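Local coordinates for GTPase activator-like protein (Chaetomium thermophilum, PDB 5HIU) that probably acts as a GTPase activator within the tuberous sclerosis complex, this chain being the helical N-terminal part of TSC2, at residues N148-A153 with K182-L187; S274-S279 with Q283-I288. All coordinates share one frame; numbering follows the deposited sequence.

Interaction 1: residues N148-A153 with K182-L187; sequences NQAYRA and KNLSQL
Ala150 and Tyr151 of helix 139-163 meet Leu184 and Leu187 of helix 179-198 in a small apolar interface, a worked example of apolar packing between two helices, with an alanine facing two leucines. The methyl of Ala150 points at the partner helix and receives two leucine branches: its CB is 3.5 Å from Leu187 CD2 and 4.0 Å from Leu184 CD1. Both leucines place CG trans to the backbone nitrogen (chi1 -178° for Leu184), which turns both methyls of Leu184, but only CD2 of Leu187, onto segment 148-153. Leu184 then divides its labour. CD1 lies against the helix backbone, 3.7 Å from Tyr151 N, while CD2 reaches the phenol, 4.1 Å from Tyr151 CD1, meeting the ring at its edge near the ring plane. The Tyr151 side chain runs alongside Leu184, pointing the same way, and its hydroxyl makes a weak hydrogen bond to the carbonyl oxygen of Leu220. Ala154 and Arg158 extend the Leu184 contact along the same helix, and Trp146 does so for Leu187. No hydrogen bond joins the segments. The axes of the two segments approach to 9.0 Å, with 149° between their N-to-C directions, the antiparallel packing of neighbouring helices in an alpha-solenoid.

Interaction 2: residues S274-S279 with Q283-I288; sequences SIICRS and QSTVRI
Across the turn where Ile276 and Cys277 meet Thr285, the one flat group with a defined edge partner is the guanidinium of Arg278: the Ser274 carbonyl carbon lies there in its plane, and NE makes a weak hydrogen bond of 3.3 Å to Ser274 O. The side chain turns back on its own helix, also touches Tyr331, and takes no part in the interhelical packing. The setting is a helical hairpin of an alpha-solenoid, with helix 266-277 linked by a short turn to helix 281-294.

Thr285 carries the second helix's side of the contact, and its two branches go to different partners. Its methyl CG2 lies 3.9 Å from Cys277 SG, whereas OG1 is 3.6 Å from Ile276 CG2, in a contact that is not a hydrogen bond. With OG1 on the backbone-nitrogen side (chi1 -51°), the hydroxyl finds its polar partner in the carbonyl oxygen of His281, one helical turn earlier. The Ile276 and Thr285 side chains cross at about a right angle, and Val238, Leu248 and Ile252 of two preceding helices add further apolar cover.

Ser279 ties the two helices together at the turn. Its OG caps the incoming helix at His281 N and donates to Ile276 O at 2.8 Å, while Ser279 N reaches that oxygen at 3.2 Å from the same face of the carbonyl plane.

Overall arrangement
The two contacts illustrate one principle, the joining of successive helices, at two sites of a single all-helical chain. Interaction 1 precedes interaction 2 in sequence, and their centres lie about 15 and 16 Å from the centre of the chain, on opposite sides of it. These centres are about 30 Å apart and the nearest atoms about 19 Å apart, so neither contact touches the other. Interaction 1 pairs helix bodies whose segments are separated by 28 residues, whereas interaction 2 packs helices at a tight turn. Helix 204-219 packs beside interaction 1, and helices 224-240 and 245-261 flank interaction 2. No ligand or active site is seen near either; both are packing within the scaffold.

Interaction 1: residues N148-A153 with K182-L187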
loop_
_atom_site.group_PDB
_atom_site.type_symbol
_atom_site.label_atom_id
_atom_site.label_comp_id
_atom_site.label_asym_id
_atom_site.label_seq_id
_atom_site.Cartn_x
_atom_site.Cartn_y
_atom_site.Cartn_z
ATOM N N ASN A 148 -6.694 9.592 8.654
ATOM C CA ASN A 148 -6.120 10.918 8.610
ATOM C C ASN A 148 -5.699 11.278 10.031
ATOM O O ASN A 148 -4.534 11.547 10.285
ATOM C CB ASN A 148 -7.140 11.900 8.050
ATOM C CG ASN A 148 -6.560 13.281 7.764
ATOM O OD1 ASN A 148 -5.444 13.433 7.281
ATOM N ND2 ASN A 148 -7.344 14.293 8.035
ATOM N N GLN A 149 -6.642 11.219 10.964
ATOM C CA GLN A 149 -6.347 11.501 12.353
ATOM C C GLN A 149 -5.156 10.685 12.786
ATOM O O GLN A 149 -4.174 11.245 13.294
ATOM C CB GLN A 149 -7.519 11.137 13.255
ATOM C CG GLN A 149 -8.630 12.172 13.340
ATOM C CD GLN A 149 -9.668 11.822 14.407
ATOM O OE1 GLN A 149 -9.387 11.089 15.383
ATOM N NE2 GLN A 149 -10.883 12.339 14.225
ATOM N N ALA A 150 -5.227 9.369 12.579
ATOM C CA ALA A 150 -4.264 8.471 13.222
ATOM C C ALA A 150 -2.872 8.705 12.679
ATOM O O ALA A 150 -1.898 8.814 13.428
ATOM C CB ALA A 150 -4.652 7.017 13.059
ATOM N N TYR A 151 -2.781 8.810 11.369
ATOM C CA TYR A 151 -1.510 9.109 10.770
ATOM C C TYR A 151 -0.958 10.456 11.280
ATOM O O TYR A 151 0.156 10.500 11.802
ATOM C CB TYR A 151 -1.593 9.102 9.252
ATOM C CG TYR A 151 -0.278 9.523 8.702
ATOM C CD1 TYR A 151 0.830 8.707 8.857
ATOM C CD2 TYR A 151 -0.116 10.760 8.099
ATOM C CE1 TYR A 151 2.057 9.079 8.375
ATOM C CE2 TYR A 151 1.116 11.151 7.612
ATOM C CZ TYR A 151 2.197 10.302 7.751
ATOM O OH TYR A 151 3.430 10.687 7.294
ATOM N N ARG A 152 -1.744 11.526 11.152
ATOM C CA ARG A 152 -1.351 12.862 11.656
ATOM C C ARG A 152 -0.720 12.782 13.048
ATOM O O ARG A 152 0.342 13.356 13.286
ATOM C CB ARG A 152 -2.551 13.813 11.689
ATOM C CG ARG A 152 -2.178 15.285 11.818
ATOM C CD ARG A 152 -3.245 16.207 11.236
ATOM N NE ARG A 152 -3.473 15.936 9.809
ATOM C CZ ARG A 152 -3.132 16.731 8.789
ATOM N NH1 ARG A 152 -2.546 17.908 8.991
ATOM N NH2 ARG A 152 -3.400 16.347 7.540
ATOM N N ALA A 153 -1.362 12.036 13.946
ATOM C CA ALA A 153 -0.880 11.907 15.319
ATOM C C ALA A 153 0.377 11.055 15.439
ATOM O O ALA A 153 1.139 11.199 16.392
ATOM C CB ALA A 153 -1.971 11.354 16.220
ATOM N N LYS A 182 1.334 2.487 17.406
ATOM C CA LYS A 182 0.595 1.274 17.689
ATOM C C LYS A 182 -0.837 1.429 17.275
ATOM O O LYS A 182 -1.409 0.501 16.701
ATOM C CB LYS A 182 0.707 0.913 19.165
ATOM C CG LYS A 182 2.127 0.499 19.547
ATOM C CD LYS A 182 2.474 0.843 20.978
ATOM C CE LYS A 182 3.734 0.114 21.412
ATOM N NZ LYS A 182 4.306 0.645 22.682
ATOM N N ASN A 183 -1.404 2.609 17.545
ATOM C CA ASN A 183 -2.779 2.933 17.150
ATOM C C ASN A 183 -2.963 2.830 15.644
ATOM O O ASN A 183 -3.923 2.240 15.151
ATOM C CB ASN A 183 -3.139 4.353 17.571
ATOM C CG ASN A 183 -3.499 4.458 19.031
ATOM O OD1 ASN A 183 -3.563 3.465 19.727
ATOM N ND2 ASN A 183 -3.762 5.677 19.497
ATOM N N LEU A 184 -2.015 3.431 14.933
ATOM C CA LEU A 184 -1.994 3.454 13.481
ATOM C C LEU A 184 -1.911 2.029 12.907
ATOM O O LEU A 184 -2.664 1.676 12.023
ATOM C CB LEU A 184 -0.828 4.333 13.017
ATOM C CG LEU A 184 -0.645 4.540 11.515
ATOM C CD1 LEU A 184 -1.842 5.238 10.894
ATOM C CD2 LEU A 184 0.644 5.317 11.224
ATOM N N SER A 185 -1.036 1.190 13.437
ATOM C CA SER A 185 -0.998 -0.191 12.964
ATOM C C SER A 185 -2.328 -0.846 13.093
ATOM O O SER A 185 -2.788 -1.493 12.179
ATOM C CB SER A 185 -0.014 -1.001 13.759
ATOM O OG SER A 185 1.238 -0.417 13.603
ATOM N N GLN A 186 -2.938 -0.685 14.254
ATOM C CA GLN A 186 -4.110 -1.436 14.577
ATOM C C GLN A 186 -5.284 -1.005 13.705
ATOM O O GLN A 186 -6.126 -1.838 13.317
ATOM C CB GLN A 186 -4.446 -1.269 16.038
ATOM C CG GLN A 186 -5.593 -2.165 16.439
ATOM C CD GLN A 186 -5.771 -2.258 17.922
ATOM O OE1 GLN A 186 -5.087 -1.581 18.684
ATOM N NE2 GLN A 186 -6.698 -3.103 18.349
ATOM N N LEU A 187 -5.305 0.284 13.369
ATOM C CA LEU A 187 -6.273 0.813 12.455
ATOM C C LEU A 187 -6.078 0.278 11.021
ATOM O O LEU A 187 -7.058 -0.126 10.371
ATOM C CB LEU A 187 -6.218 2.350 12.486
ATOM C CG LEU A 187 -7.119 3.128 11.540
ATOM C CD1 LEU A 187 -8.595 2.868 11.771
ATOM C CD2 LEU A 187 -6.829 4.597 11.731
#

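Interaction 2: residues S274-S279 with Q283-I288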
loop_
_atom_site.group_PDB
_atom_site.type_symbol
_atom_site.label_atom_id
_atom_site.label_comp_id
_atom_site.label_asym_id
_atom_site.label_seq_id
_atom_site.Cartn_x
_atom_site.Cartn_y
_atom_site.Cartn_z
ATOM N N SER A 274 1.390 -7.716 -8.854
ATOM C CA SER A 274 1.099 -8.861 -9.708
ATOM C C SER A 274 -0.397 -9.039 -9.790
ATOM O O SER A 274 -0.959 -9.195 -10.885
ATOM C CB SER A 274 1.779 -10.150 -9.240
ATOM O OG SER A 274 1.622 -10.332 -7.848
ATOM N N ILE A 275 -1.050 -8.977 -8.632
ATOM C CA ILE A 275 -2.497 -9.105 -8.583
ATOM C C ILE A 275 -3.094 -8.108 -9.564
ATOM O O ILE A 275 -3.851 -8.486 -10.454
ATOM C CB ILE A 275 -3.035 -8.874 -7.163
ATOM C CG1 ILE A 275 -2.666 -10.067 -6.277
ATOM C CG2 ILE A 275 -4.537 -8.678 -7.192
ATOM C CD1 ILE A 275 -2.580 -9.763 -4.794
ATOM N N ILE A 276 -2.722 -6.842 -9.431
ATOM C CA ILE A 276 -3.273 -5.805 -10.303
ATOM C C ILE A 276 -3.032 -6.126 -11.793
ATOM O O ILE A 276 -3.907 -5.901 -12.652
ATOM C CB ILE A 276 -2.677 -4.421 -9.980
ATOM C CG1 ILE A 276 -3.023 -4.018 -8.553
ATOM C CG2 ILE A 276 -3.203 -3.369 -10.956
ATOM C CD1 ILE A 276 -2.228 -2.847 -8.030
ATOM N N CYS A 277 -1.839 -6.634 -12.087
ATOM C CA CYS A 277 -1.450 -6.932 -13.463
ATOM C C CYS A 277 -2.287 -8.047 -14.079
ATOM O O CYS A 277 -2.651 -7.979 -15.257
ATOM C CB CYS A 277 0.028 -7.292 -13.529
ATOM S SG CYS A 277 1.050 -5.812 -13.625
ATOM N N ARG A 278 -2.598 -9.058 -13.271
ATOM C CA ARG A 278 -3.398 -10.177 -13.721
ATOM C C ARG A 278 -4.907 -9.892 -13.702
ATOM O O ARG A 278 -5.710 -10.816 -13.778
ATOM C CB ARG A 278 -3.079 -11.400 -12.867
ATOM C CG ARG A 278 -1.686 -11.949 -13.101
ATOM C CD ARG A 278 -1.379 -13.060 -12.115
ATOM N NE ARG A 278 -1.154 -12.495 -10.791
ATOM C CZ ARG A 278 -1.382 -13.117 -9.638
ATOM N NH1 ARG A 278 -1.856 -14.355 -9.614
ATOM N NH2 ARG A 278 -1.139 -12.486 -8.492
ATOM N N SER A 279 -5.289 -8.620 -13.626
ATOM C CA SER A 279 -6.681 -8.225 -13.438
ATOM C C SER A 279 -7.070 -7.384 -14.632
ATOM O O SER A 279 -6.229 -7.100 -15.483
ATOM C CB SER A 279 -6.826 -7.392 -12.161
ATOM O OG SER A 279 -6.712 -6.003 -12.453
ATOM N N GLN A 283 -4.078 -4.499 -18.788
ATOM C CA GLN A 283 -3.846 -3.684 -19.984
ATOM C C GLN A 283 -3.531 -2.235 -19.639
ATOM O O GLN A 283 -2.533 -1.687 -20.105
ATOM C CB GLN A 283 -5.044 -3.745 -20.961
ATOM C CG GLN A 283 -5.050 -4.954 -21.896
ATOM C CD GLN A 283 -3.686 -5.200 -22.535
ATOM O OE1 GLN A 283 -3.089 -4.289 -23.118
ATOM N NE2 GLN A 283 -3.174 -6.424 -22.406
ATOM N N SER A 284 -4.379 -1.631 -18.808
ATOM C CA SER A 284 -4.200 -0.241 -18.383
ATOM C C SER A 284 -2.881 -0.051 -17.638
ATOM O O SER A 284 -2.178 0.944 -17.846
ATOM C CB SER A 284 -5.382 0.204 -17.522
ATOM O OG SER A 284 -6.578 0.224 -18.288
ATOM N N THR A 285 -2.524 -1.025 -16.807
ATOM C CA THR A 285 -1.265 -0.986 -16.052
ATOM C C THR A 285 -0.034 -0.951 -16.953
ATOM O O THR A 285 0.891 -0.168 -16.717
ATOM C CB THR A 285 -1.169 -2.201 -15.119
ATOM O OG1 THR A 285 -2.377 -2.303 -14.343
ATOM C CG2 THR A 285 0.046 -2.090 -14.196
ATOM N N VAL A 286 -0.016 -1.797 -17.982
ATOM C CA VAL A 286 1.099 -1.807 -18.939
ATOM C C VAL A 286 1.232 -0.436 -19.594
ATOM O O VAL A 286 2.314 0.154 -19.658
ATOM C CB VAL A 286 0.890 -2.879 -20.031
ATOM C CG1 VAL A 286 1.891 -2.721 -21.157
ATOM C CG2 VAL A 286 1.014 -4.270 -19.444
ATOM N N ARG A 287 0.105 0.045 -20.103
ATOM C CA ARG A 287 -0.014 1.364 -20.726
ATOM C C ARG A 287 0.499 2.479 -19.810
ATOM O O ARG A 287 1.251 3.358 -20.248
ATOM C CB ARG A 287 -1.489 1.582 -21.062
ATOM C CG ARG A 287 -1.853 2.930 -21.668
ATOM C CD ARG A 287 -3.049 2.796 -22.602
ATOM N NE ARG A 287 -4.068 1.891 -22.068
ATOM C CZ ARG A 287 -5.158 2.266 -21.398
ATOM N NH1 ARG A 287 -5.419 3.551 -21.157
ATOM N NH2 ARG A 287 -6.008 1.337 -20.965
ATOM N N ILE A 288 0.089 2.413 -18.538
ATOM C CA ILE A 288 0.539 3.350 -17.497
ATOM C C ILE A 288 2.040 3.269 -17.310
ATOM O O ILE A 288 2.728 4.285 -17.309
ATOM C CB ILE A 288 -0.170 3.069 -16.140
ATOM C CG1 ILE A 288 -1.625 3.533 -16.205
ATOM C CG2 ILE A 288 0.539 3.754 -14.966
ATOM C CD1 ILE A 288 -2.520 2.929 -15.141
#